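Local coordinates for catalase-3 (Neurospora crassa, PDB 4AJ9), which breaks down hydrogen peroxide to water and oxygen with a heme cofactor, probably protecting cells from its toxic effects, at residues C[268-277]-C[302-313]; C[288-298]-C[437-447]. All coordinates share one frame; numbering follows the deposited sequence.

Contact 1 of 2, residues C[268-277]-C[302-313]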
loop_
_atom_site.group_PDB
_atom_site.type_symbol
_atom_site.label_atom_id
_atom_site.label_comp_id
_atom_site.label_asym_id
_atom_site.label_seq_id
_atom_site.Cartn_x
_atom_site.Cartn_y
_atom_site.Cartn_z
ATOM N N ALA C 268 37.151 5.371 -13.336
ATOM C CA ALA C 268 35.905 4.701 -13.698
ATOM C C ALA C 268 36.179 3.308 -14.246
ATOM O O ALA C 268 37.080 3.120 -15.069
ATOM C CB ALA C 268 35.150 5.528 -14.724
ATOM N N PRO C 269 35.399 2.315 -13.797
ATOM C CA PRO C 269 35.588 0.963 -14.330
ATOM C C PRO C 269 34.882 0.792 -15.676
ATOM O O PRO C 269 33.876 1.469 -15.931
ATOM C CB PRO C 269 34.936 0.085 -13.256
ATOM C CG PRO C 269 33.838 0.955 -12.693
ATOM C CD PRO C 269 34.349 2.373 -12.760
ATOM N N SER C 270 35.414 -0.088 -16.526
ATOM C CA SER C 270 34.796 -0.401 -17.809
ATOM C C SER C 270 34.591 -1.896 -17.989
ATOM O O SER C 270 35.266 -2.707 -17.354
ATOM C CB SER C 270 35.630 0.136 -18.977
ATOM O OG SER C 270 35.722 1.541 -18.902
ATOM N N TRP C 271 33.633 -2.238 -18.852
ATOM C CA TRP C 271 33.404 -3.608 -19.287
ATOM C C TRP C 271 33.098 -3.561 -20.767
ATOM O O TRP C 271 32.368 -2.673 -21.231
ATOM C CB TRP C 271 32.180 -4.217 -18.604
ATOM C CG TRP C 271 32.314 -4.490 -17.142
ATOM C CD1 TRP C 271 32.573 -5.695 -16.556
ATOM C CD2 TRP C 271 32.162 -3.549 -16.076
ATOM N NE1 TRP C 271 32.593 -5.564 -15.193
ATOM C CE2 TRP C 271 32.353 -4.252 -14.869
ATOM C CE3 TRP C 271 31.895 -2.176 -16.026
ATOM C CZ2 TRP C 271 32.286 -3.631 -13.625
ATOM C CZ3 TRP C 271 31.824 -1.560 -14.787
ATOM C CH2 TRP C 271 32.017 -2.287 -13.600
ATOM N N GLU C 272 33.634 -4.512 -21.518
ATOM C CA GLU C 272 33.231 -4.613 -22.916
ATOM C C GLU C 272 31.976 -5.468 -23.002
ATOM O O GLU C 272 31.851 -6.469 -22.298
ATOM C CB GLU C 272 34.372 -5.150 -23.792
ATOM C CG GLU C 272 35.355 -4.037 -24.208
ATOM C CD GLU C 272 36.614 -4.551 -24.863
ATOM O OE1 GLU C 272 36.871 -5.770 -24.811
ATOM O OE2 GLU C 272 37.351 -3.720 -25.435
ATOM N N LEU C 273 31.028 -5.042 -23.828
ATOM C CA LEU C 273 29.863 -5.861 -24.132
ATOM C C LEU C 273 30.239 -6.794 -25.272
ATOM O O LEU C 273 30.648 -6.338 -26.330
ATOM C CB LEU C 273 28.690 -4.987 -24.588
ATOM C CG LEU C 273 27.399 -5.762 -24.886
ATOM C CD1 LEU C 273 26.947 -6.563 -23.668
ATOM C CD2 LEU C 273 26.302 -4.818 -25.345
ATOM N N ALA C 274 30.092 -8.096 -25.056
ATOM C CA ALA C 274 30.400 -9.065 -26.093
ATOM C C ALA C 274 29.242 -10.035 -26.212
ATOM O O ALA C 274 28.459 -10.195 -25.268
ATOM C CB ALA C 274 31.687 -9.804 -25.761
ATOM N N VAL C 275 29.129 -10.674 -27.369
ATOM C CA VAL C 275 28.066 -11.648 -27.600
ATOM C C VAL C 275 28.610 -12.933 -28.211
ATOM O O VAL C 275 29.604 -12.930 -28.942
ATOM C CB VAL C 275 26.992 -11.113 -28.571
ATOM C CG1 VAL C 275 26.160 -9.995 -27.913
ATOM C CG2 VAL C 275 27.637 -10.635 -29.867
ATOM N N GLN C 276 27.950 -14.034 -27.905
ATOM C CA GLN C 276 28.112 -15.234 -28.703
ATOM C C GLN C 276 26.889 -15.265 -29.600
ATOM O O GLN C 276 25.794 -14.975 -29.147
ATOM C CB GLN C 276 28.167 -16.467 -27.809
ATOM C CG GLN C 276 29.435 -16.530 -26.961
ATOM C CD GLN C 276 29.440 -17.713 -26.012
ATOM O OE1 GLN C 276 28.736 -17.714 -24.999
ATOM N NE2 GLN C 276 30.239 -18.727 -26.331
ATOM N N LEU C 277 27.077 -15.589 -30.874
ATOM C CA LEU C 277 25.970 -15.614 -31.816
ATOM C C LEU C 277 25.792 -17.026 -32.376
ATOM O O LEU C 277 26.746 -17.631 -32.857
ATOM C CB LEU C 277 26.209 -14.591 -32.936
ATOM C CG LEU C 277 26.252 -13.142 -32.435
ATOM C CD1 LEU C 277 26.723 -12.144 -33.497
ATOM C CD2 LEU C 277 24.876 -12.753 -31.905
ATOM N N ALA C 302 31.904 -20.995 -29.915
ATOM C CA ALA C 302 31.402 -19.700 -30.371
ATOM C C ALA C 302 32.122 -18.622 -29.585
ATOM O O ALA C 302 31.822 -18.397 -28.405
ATOM C CB ALA C 302 29.900 -19.604 -30.161
ATOM N N PRO C 303 33.101 -17.973 -30.227
ATOM C CA PRO C 303 33.972 -16.986 -29.586
ATOM C C PRO C 303 33.210 -15.709 -29.260
ATOM O O PRO C 303 32.191 -15.429 -29.893
ATOM C CB PRO C 303 35.017 -16.699 -30.662
ATOM C CG PRO C 303 34.296 -16.946 -31.943
ATOM C CD PRO C 303 33.382 -18.111 -31.665
ATOM N N LEU C 304 33.702 -14.950 -28.287
ATOM C CA LEU C 304 33.089 -13.679 -27.929
ATOM C C LEU C 304 33.331 -12.656 -29.021
ATOM O O LEU C 304 34.438 -12.538 -29.543
ATOM C CB LEU C 304 33.657 -13.164 -26.604
ATOM C CG LEU C 304 33.467 -14.108 -25.414
ATOM C CD1 LEU C 304 34.254 -13.643 -24.202
ATOM C CD2 LEU C 304 31.994 -14.232 -25.089
ATOM N N GLN C 305 32.286 -11.919 -29.369
ATOM C CA GLN C 305 32.414 -10.838 -30.332
ATOM C C GLN C 305 32.031 -9.545 -29.636
ATOM O O GLN C 305 30.884 -9.377 -29.204
ATOM C CB GLN C 305 31.533 -11.105 -31.552
ATOM C CG GLN C 305 31.754 -12.496 -32.149
ATOM C CD GLN C 305 30.944 -12.729 -33.402
ATOM O OE1 GLN C 305 31.005 -11.947 -34.348
ATOM N NE2 GLN C 305 30.166 -13.803 -33.411
ATOM N N VAL C 306 33.004 -8.650 -29.494
ATOM C CA VAL C 306 32.813 -7.400 -28.763
ATOM C C VAL C 306 31.970 -6.396 -29.561
ATOM O O VAL C 306 32.251 -6.117 -30.725
ATOM C CB VAL C 306 34.178 -6.770 -28.373
ATOM C CG1 VAL C 306 33.987 -5.416 -27.697
ATOM C CG2 VAL C 306 34.972 -7.717 -27.474
ATOM N N LEU C 307 30.926 -5.862 -28.933
ATOM C CA LEU C 307 30.036 -4.921 -29.607
ATOM C C LEU C 307 30.288 -3.482 -29.177
ATOM O O LEU C 307 29.998 -2.537 -29.918
ATOM C CB LEU C 307 28.557 -5.280 -29.342
ATOM C CG LEU C 307 28.033 -6.633 -29.834
ATOM C CD1 LEU C 307 26.506 -6.710 -29.711
ATOM C CD2 LEU C 307 28.453 -6.893 -31.273
ATOM N N GLY C 308 30.819 -3.313 -27.974
ATOM C CA GLY C 308 31.077 -1.984 -27.455
ATOM C C GLY C 308 31.584 -1.991 -26.027
ATOM O O GLY C 308 32.003 -3.034 -25.497
ATOM N N GLU C 309 31.560 -0.819 -25.399
ATOM C CA GLU C 309 32.099 -0.699 -24.050
ATOM C C GLU C 309 31.231 0.186 -23.181
ATOM O O GLU C 309 30.704 1.199 -23.642
ATOM C CB GLU C 309 33.514 -0.122 -24.097
ATOM C CG GLU C 309 34.178 -0.023 -22.725
ATOM C CD GLU C 309 35.661 0.318 -22.800
ATOM O OE1 GLU C 309 35.992 1.471 -23.139
ATOM O OE2 GLU C 309 36.497 -0.564 -22.513
ATOM N N MET C 310 31.104 -0.197 -21.915
ATOM C CA MET C 310 30.388 0.598 -20.940
ATOM C C MET C 310 31.356 1.039 -19.848
ATOM O O MET C 310 32.152 0.245 -19.365
ATOM C CB MET C 310 29.235 -0.233 -20.360
ATOM C CG MET C 310 28.842 0.076 -18.932
ATOM S SD MET C 310 27.353 -0.857 -18.526
ATOM C CE MET C 310 28.026 -2.299 -17.668
ATOM N N THR C 311 31.289 2.315 -19.479
ATOM C CA THR C 311 32.130 2.873 -18.425
ATOM C C THR C 311 31.214 3.534 -17.397
ATOM O O THR C 311 30.368 4.358 -17.757
ATOM C CB THR C 311 33.108 3.917 -18.996
ATOM O OG1 THR C 311 34.006 3.271 -19.903
ATOM C CG2 THR C 311 33.926 4.577 -17.892
ATOM N N LEU C 312 31.353 3.148 -16.129
ATOM C CA LEU C 312 30.584 3.770 -15.051
ATOM C C LEU C 312 31.403 4.909 -14.454
ATOM O O LEU C 312 32.444 4.670 -13.847
ATOM C CB LEU C 312 30.221 2.738 -13.973
ATOM C CG LEU C 312 29.511 1.481 -14.472
ATOM C CD1 LEU C 312 29.211 0.497 -13.335
ATOM C CD2 LEU C 312 28.237 1.866 -15.216
ATOM N N ASN C 313 30.951 6.150 -14.636
ATOM C CA ASN C 313 31.750 7.291 -14.198
ATOM C C ASN C 313 31.020 8.328 -13.345
ATOM O O ASN C 313 31.564 9.395 -13.057
ATOM C CB ASN C 313 32.410 7.973 -15.403
ATOM C CG ASN C 313 31.408 8.365 -16.465
ATOM O OD1 ASN C 313 30.201 8.397 -16.216
ATOM N ND2 ASN C 313 31.900 8.645 -17.668
HETATM O O HOH W 1 29.937 -15.820 -31.606
#
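Trp271 and Leu312 cross obliquely, with CZ3 of the indole 3.6 Å from CD1 of the leucine. The Met310 carbonyl oxygen lies at the edge of the same ring and takes the backbone N-H of Trp271. The indole NE1 turns to another partner, the carbonyl of Met206, and Phe122 meets the ring edge-to-face. Trp271, Leu273, Val275 and Met310 point to one face of the sheet.

Strands 270-277 and 305-313 run antiparallel in the curled sheet that forms the beta-barrel of the catalase fold. A classic beta bulge breaks their register. Leu307 N and Gly308 N both face the carbonyl of Leu273; the bond from Leu307 N to Leu273 O is 2.7 Å, and the second is weak. Leu307, one of the two bulge residues, meets Val275 at about a right angle, its CD1 3.8 Å from Val275 CG1.

Ser270, Glu272, Glu309 and Thr311 share the other face. Ser270 OG and Thr311 OG1 hydrogen-bond at 2.6 Å. Both oxygens stand anti to their own carbonyl carbons (chi1 -62° and -64°), which turns them toward each other. Glu272 lies slantwise to Val306, its OE1 3.8 Å from CG2 of the valine.

At the far end Gln276 reaches out with an extended chain. Its NE2 gives a bond of 2.6 Å to Ala302 O, in the carbonyl plane and nearly straight at 170°. His229 takes up OE1, so both ends of the amide are held and its rotation is fixed.

Glu272 OE2 and Glu309 OE2 stand 4.4 Å apart. Their like charges probably raise the proton affinity of both, and Lys233, a long and weak ion-pair partner of Glu272, may ease this slightly.

Contact 2 of 2, residues C[288-298]-C[437-447]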
loop_
_atom_site.group_PDB
_atom_site.type_symbol
_atom_site.label_atom_id
_atom_site.label_comp_id
_atom_site.label_asym_id
_atom_site.label_seq_id
_atom_site.Cartn_x
_atom_site.Cartn_y
_atom_site.Cartn_z
ATOM N N PHE C 288 24.106 -29.737 -25.692
ATOM C CA PHE C 288 23.061 -29.350 -24.742
ATOM C C PHE C 288 22.058 -28.455 -25.469
ATOM O O PHE C 288 22.250 -28.125 -26.627
ATOM C CB PHE C 288 23.655 -28.596 -23.548
ATOM C CG PHE C 288 24.235 -27.246 -23.899
ATOM C CD1 PHE C 288 25.543 -27.130 -24.350
ATOM C CD2 PHE C 288 23.474 -26.093 -23.763
ATOM C CE1 PHE C 288 26.084 -25.897 -24.671
ATOM C CE2 PHE C 288 24.007 -24.851 -24.081
ATOM C CZ PHE C 288 25.314 -24.750 -24.537
ATOM N N ASP C 289 21.000 -28.058 -24.774
ATOM C CA ASP C 289 19.944 -27.249 -25.369
ATOM C C ASP C 289 20.140 -25.794 -24.957
ATOM O O ASP C 289 20.186 -25.481 -23.765
ATOM C CB ASP C 289 18.586 -27.769 -24.883
ATOM C CG ASP C 289 17.414 -27.189 -25.658
ATOM O OD1 ASP C 289 17.496 -26.026 -26.101
ATOM O OD2 ASP C 289 16.404 -27.911 -25.812
ATOM N N LEU C 290 20.258 -24.898 -25.936
ATOM C CA LEU C 290 20.536 -23.492 -25.629
ATOM C C LEU C 290 19.374 -22.769 -24.934
ATOM O O LEU C 290 19.500 -21.610 -24.537
ATOM C CB LEU C 290 21.022 -22.735 -26.873
ATOM C CG LEU C 290 22.546 -22.765 -27.021
ATOM C CD1 LEU C 290 23.001 -22.473 -28.461
ATOM C CD2 LEU C 290 23.167 -21.781 -26.039
ATOM N N LEU C 291 18.256 -23.465 -24.761
ATOM C CA LEU C 291 17.141 -22.927 -23.990
ATOM C C LEU C 291 17.322 -23.244 -22.499
ATOM O O LEU C 291 16.537 -22.804 -21.667
ATOM C CB LEU C 291 15.810 -23.496 -24.486
ATOM C CG LEU C 291 15.374 -23.212 -25.928
ATOM C CD1 LEU C 291 14.031 -23.894 -26.202
ATOM C CD2 LEU C 291 15.285 -21.717 -26.213
ATOM N N ASP C 292 18.375 -23.996 -22.181
ATOM C CA ASP C 292 18.652 -24.475 -20.832
ATOM C C ASP C 292 19.620 -23.528 -20.115
ATOM O O ASP C 292 20.810 -23.494 -20.430
ATOM C CB ASP C 292 19.259 -25.888 -20.903
ATOM C CG ASP C 292 19.512 -26.503 -19.534
ATOM O OD1 ASP C 292 19.492 -25.779 -18.508
ATOM O OD2 ASP C 292 19.758 -27.732 -19.485
ATOM N N PRO C 293 19.113 -22.788 -19.116
ATOM C CA PRO C 293 19.899 -21.772 -18.407
ATOM C C PRO C 293 20.911 -22.360 -17.423
ATOM O O PRO C 293 21.646 -21.597 -16.772
ATOM C CB PRO C 293 18.822 -20.987 -17.643
ATOM C CG PRO C 293 17.780 -22.018 -17.342
ATOM C CD PRO C 293 17.763 -22.943 -18.547
ATOM N N THR C 294 20.944 -23.684 -17.295
ATOM C CA THR C 294 21.933 -24.315 -16.430
ATOM C C THR C 294 23.192 -24.654 -17.216
ATOM O O THR C 294 24.095 -25.288 -16.685
ATOM C CB THR C 294 21.390 -25.613 -15.751
ATOM O OG1 THR C 294 21.155 -26.622 -16.743
ATOM C CG2 THR C 294 20.071 -25.325 -14.994
ATOM N N LYS C 295 23.240 -24.237 -18.480
ATOM C CA LYS C 295 24.370 -24.543 -19.350
ATOM C C LYS C 295 24.941 -23.250 -19.919
ATOM O O LYS C 295 24.195 -22.308 -20.179
ATOM C CB LYS C 295 23.932 -25.435 -20.513
ATOM C CG LYS C 295 23.132 -26.682 -20.135
ATOM C CD LYS C 295 24.031 -27.817 -19.688
ATOM C CE LYS C 295 23.230 -29.104 -19.475
ATOM N NZ LYS C 295 22.095 -28.916 -18.528
ATOM N N PHE C 296 26.261 -23.201 -20.091
ATOM C CA PHE C 296 26.888 -22.137 -20.876
ATOM C C PHE C 296 27.485 -22.691 -22.173
ATOM O O PHE C 296 27.676 -23.891 -22.305
ATOM C CB PHE C 296 27.928 -21.330 -20.072
ATOM C CG PHE C 296 29.161 -22.108 -19.676
ATOM C CD1 PHE C 296 30.238 -22.223 -20.545
ATOM C CD2 PHE C 296 29.249 -22.704 -18.426
ATOM C CE1 PHE C 296 31.369 -22.933 -20.183
ATOM C CE2 PHE C 296 30.369 -23.418 -18.054
ATOM C CZ PHE C 296 31.437 -23.537 -18.931
ATOM N N LEU C 297 27.749 -21.812 -23.133
ATOM C CA LEU C 297 28.316 -22.226 -24.411
ATOM C C LEU C 297 29.830 -22.045 -24.403
ATOM O O LEU C 297 30.316 -20.914 -24.377
ATOM C CB LEU C 297 27.694 -21.410 -25.547
ATOM C CG LEU C 297 28.123 -21.749 -26.978
ATOM C CD1 LEU C 297 27.743 -23.166 -27.326
ATOM C CD2 LEU C 297 27.484 -20.777 -27.956
ATOM N N PRO C 298 30.585 -23.157 -24.418
ATOM C CA PRO C 298 32.047 -23.045 -24.436
ATOM C C PRO C 298 32.516 -22.082 -25.521
ATOM O O PRO C 298 31.998 -22.115 -26.635
ATOM C CB PRO C 298 32.490 -24.472 -24.744
ATOM C CG PRO C 298 31.436 -25.308 -24.096
ATOM C CD PRO C 298 30.142 -24.559 -24.297
ATOM N N THR C 437 15.876 -32.802 -23.301
ATOM C CA THR C 437 17.167 -32.211 -23.666
ATOM C C THR C 437 17.813 -31.483 -22.486
ATOM O O THR C 437 18.987 -31.111 -22.547
ATOM C CB THR C 437 17.048 -31.218 -24.859
ATOM O OG1 THR C 437 16.129 -30.161 -24.534
ATOM C CG2 THR C 437 16.570 -31.929 -26.117
ATOM N N PHE C 438 17.037 -31.280 -21.422
ATOM C CA PHE C 438 17.480 -30.546 -20.240
ATOM C C PHE C 438 18.072 -31.498 -19.191
ATOM O O PHE C 438 18.550 -31.052 -18.150
ATOM C CB PHE C 438 16.288 -29.781 -19.616
ATOM C CG PHE C 438 15.974 -28.446 -20.275
ATOM C CD1 PHE C 438 16.029 -28.289 -21.656
ATOM C CD2 PHE C 438 15.606 -27.349 -19.499
ATOM C CE1 PHE C 438 15.734 -27.062 -22.249
ATOM C CE2 PHE C 438 15.310 -26.121 -20.083
ATOM C CZ PHE C 438 15.373 -25.970 -21.459
ATOM N N ASP C 439 18.056 -32.802 -19.480
ATOM C CA ASP C 439 18.302 -33.845 -18.474
ATOM C C ASP C 439 19.695 -33.930 -17.821
ATOM O O ASP C 439 19.826 -34.490 -16.732
ATOM C CB ASP C 439 17.942 -35.227 -19.040
ATOM C CG ASP C 439 16.445 -35.488 -19.047
ATOM O OD1 ASP C 439 15.693 -34.629 -18.544
ATOM O OD2 ASP C 439 16.025 -36.562 -19.539
ATOM N N ASP C 440 20.728 -33.408 -18.478
ATOM C CA ASP C 440 22.103 -33.604 -18.001
ATOM C C ASP C 440 22.528 -32.534 -16.995
ATOM O O ASP C 440 22.696 -31.375 -17.354
ATOM C CB ASP C 440 23.079 -33.643 -19.185
ATOM C CG ASP C 440 24.520 -33.912 -18.762
ATOM O OD1 ASP C 440 24.944 -33.445 -17.683
ATOM O OD2 ASP C 440 25.241 -34.588 -19.526
ATOM N N HIS C 441 22.735 -32.938 -15.744
ATOM C CA HIS C 441 23.006 -31.973 -14.681
ATOM C C HIS C 441 24.441 -31.971 -14.171
ATOM O O HIS C 441 24.773 -31.190 -13.276
ATOM C CB HIS C 441 22.060 -32.219 -13.504
ATOM C CG HIS C 441 20.619 -32.282 -13.893
ATOM N ND1 HIS C 441 19.993 -31.271 -14.592
ATOM C CD2 HIS C 441 19.677 -33.232 -13.677
ATOM C CE1 HIS C 441 18.725 -31.591 -14.786
ATOM N NE2 HIS C 441 18.508 -32.777 -14.241
ATOM N N TYR C 442 25.297 -32.816 -14.747
ATOM C CA TYR C 442 26.605 -33.082 -14.164
ATOM C C TYR C 442 27.776 -32.795 -15.092
ATOM O O TYR C 442 28.874 -32.461 -14.642
ATOM C CB TYR C 442 26.654 -34.536 -13.701
ATOM C CG TYR C 442 25.492 -34.913 -12.810
ATOM C CD1 TYR C 442 25.512 -34.624 -11.452
ATOM C CD2 TYR C 442 24.373 -35.561 -13.324
ATOM C CE1 TYR C 442 24.450 -34.973 -10.627
ATOM C CE2 TYR C 442 23.298 -35.905 -12.507
ATOM C CZ TYR C 442 23.348 -35.612 -11.162
ATOM O OH TYR C 442 22.295 -35.965 -10.352
ATOM N N THR C 443 27.540 -32.918 -16.394
ATOM C CA THR C 443 28.615 -32.758 -17.365
ATOM C C THR C 443 29.272 -31.383 -17.275
ATOM O O THR C 443 30.501 -31.280 -17.237
ATOM C CB THR C 443 28.130 -33.055 -18.803
ATOM O OG1 THR C 443 27.751 -34.434 -18.900
ATOM C CG2 THR C 443 29.222 -32.755 -19.808
ATOM N N GLN C 444 28.474 -30.319 -17.209
ATOM C CA GLN C 444 29.090 -29.001 -17.174
ATOM C C GLN C 444 29.710 -28.605 -15.835
ATOM O O GLN C 444 30.737 -27.937 -15.813
ATOM C CB GLN C 444 28.174 -27.922 -17.753
ATOM C CG GLN C 444 28.062 -28.056 -19.250
ATOM C CD GLN C 444 27.691 -26.765 -19.925
ATOM O OE1 GLN C 444 27.380 -25.763 -19.264
ATOM N NE2 GLN C 444 27.702 -26.779 -21.246
ATOM N N PRO C 445 29.095 -29.011 -14.717
ATOM C CA PRO C 445 29.835 -28.794 -13.472
ATOM C C PRO C 445 31.215 -29.433 -13.557
ATOM O O PRO C 445 32.202 -28.818 -13.150
ATOM C CB PRO C 445 28.972 -29.497 -12.429
ATOM C CG PRO C 445 27.578 -29.346 -12.958
ATOM C CD PRO C 445 27.716 -29.474 -14.468
ATOM N N ARG C 446 31.287 -30.649 -14.091
ATOM C CA ARG C 446 32.585 -31.282 -14.319
ATOM C C ARG C 446 33.473 -30.455 -15.256
ATOM O O ARG C 446 34.637 -30.209 -14.956
ATOM C CB ARG C 446 32.418 -32.708 -14.843
ATOM C CG ARG C 446 33.742 -33.420 -15.095
ATOM C CD ARG C 446 34.598 -33.474 -13.842
ATOM N NE ARG C 446 35.839 -34.202 -14.098
ATOM C CZ ARG C 446 35.989 -35.510 -13.910
ATOM N NH1 ARG C 446 34.982 -36.235 -13.432
ATOM N NH2 ARG C 446 37.157 -36.088 -14.181
ATOM N N LEU C 447 32.914 -30.011 -16.380
ATOM C CA LEU C 447 33.642 -29.148 -17.304
ATOM C C LEU C 447 34.250 -27.937 -16.595
ATOM O O LEU C 447 35.398 -27.560 -16.846
ATOM C CB LEU C 447 32.715 -28.685 -18.438
ATOM C CG LEU C 447 33.279 -27.711 -19.475
ATOM C CD1 LEU C 447 34.399 -28.354 -20.293
ATOM C CD2 LEU C 447 32.177 -27.194 -20.405
HETATM O O HOH W 2 20.373 -28.829 -22.022
HETATM O O HOH W 3 21.141 -28.988 -15.312
#
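Gln444 sets its side-chain amide against the backbone of Phe296 and bonds it twice. OE1 accepts from Phe296 N at 2.9 Å, in the carbonyl plane and on a lone pair. NE2 gives to Phe296 O at 3.1 Å. The pair of bonds fixes the amide's rotation.

Lys295 bends at chi2 (-82°) and again at chi4 (-55°). The bends bring its CD against the Gln444 amide, the two chains crossing at a slant, and carry NZ to Asp440 O, 2.8 Å away. NZ also forms a salt bridge with Asp292 OD2 and a bond to Thr294 OG1. A methionine here would probably leave the Asp292 carboxylate without its countercharge and the Asp440 carbonyl without this donor.

Loop 288-298 contains two consecutive type I turns that share Asp292, and Asp289 and Asp292 each close an Asx turn. It belongs to the heme-bearing catalase domain, and the side chain of Pro293 is about 5 Å from the heme. The facing segment leads into helix 443-447; just ahead of it Asp440 OD1 accepts from Tyr442 N, at the N-cap position, and from Thr443 N.

Asp292 CB sits over the centre of the Phe438 ring, 3.8 Å from the centroid, and the carboxylate stacks at 11° to the ring plane. Asp289 OD2 lies at the ring's edge. It accepts from Thr437 OG1 at 2.6 Å on its anti lone pair, and Arg37 of a second subunit forms a salt bridge to the same oxygen.

In the fold
The two contacts interleave along the chain: segment 268-277 comes first, then loop 288-298, segment 302-313 and, much later, segment 437-447. Loop 288-298 thus belongs to the connection between the paired strands of contact 1. The contact centres are about 24 Å apart, but their ends touch. Gln276 NE2 probably hydrogen-bonds to Leu297 O at 2.9 Å, and Ala302 packs on Leu297. Contact 1 lies within the curled antiparallel sheet. Contact 2 joins the strand connection to the start of the helical region later in the chain. One continuous piece of chain therefore ties the barrel to that region, and passes close to the heme on the way.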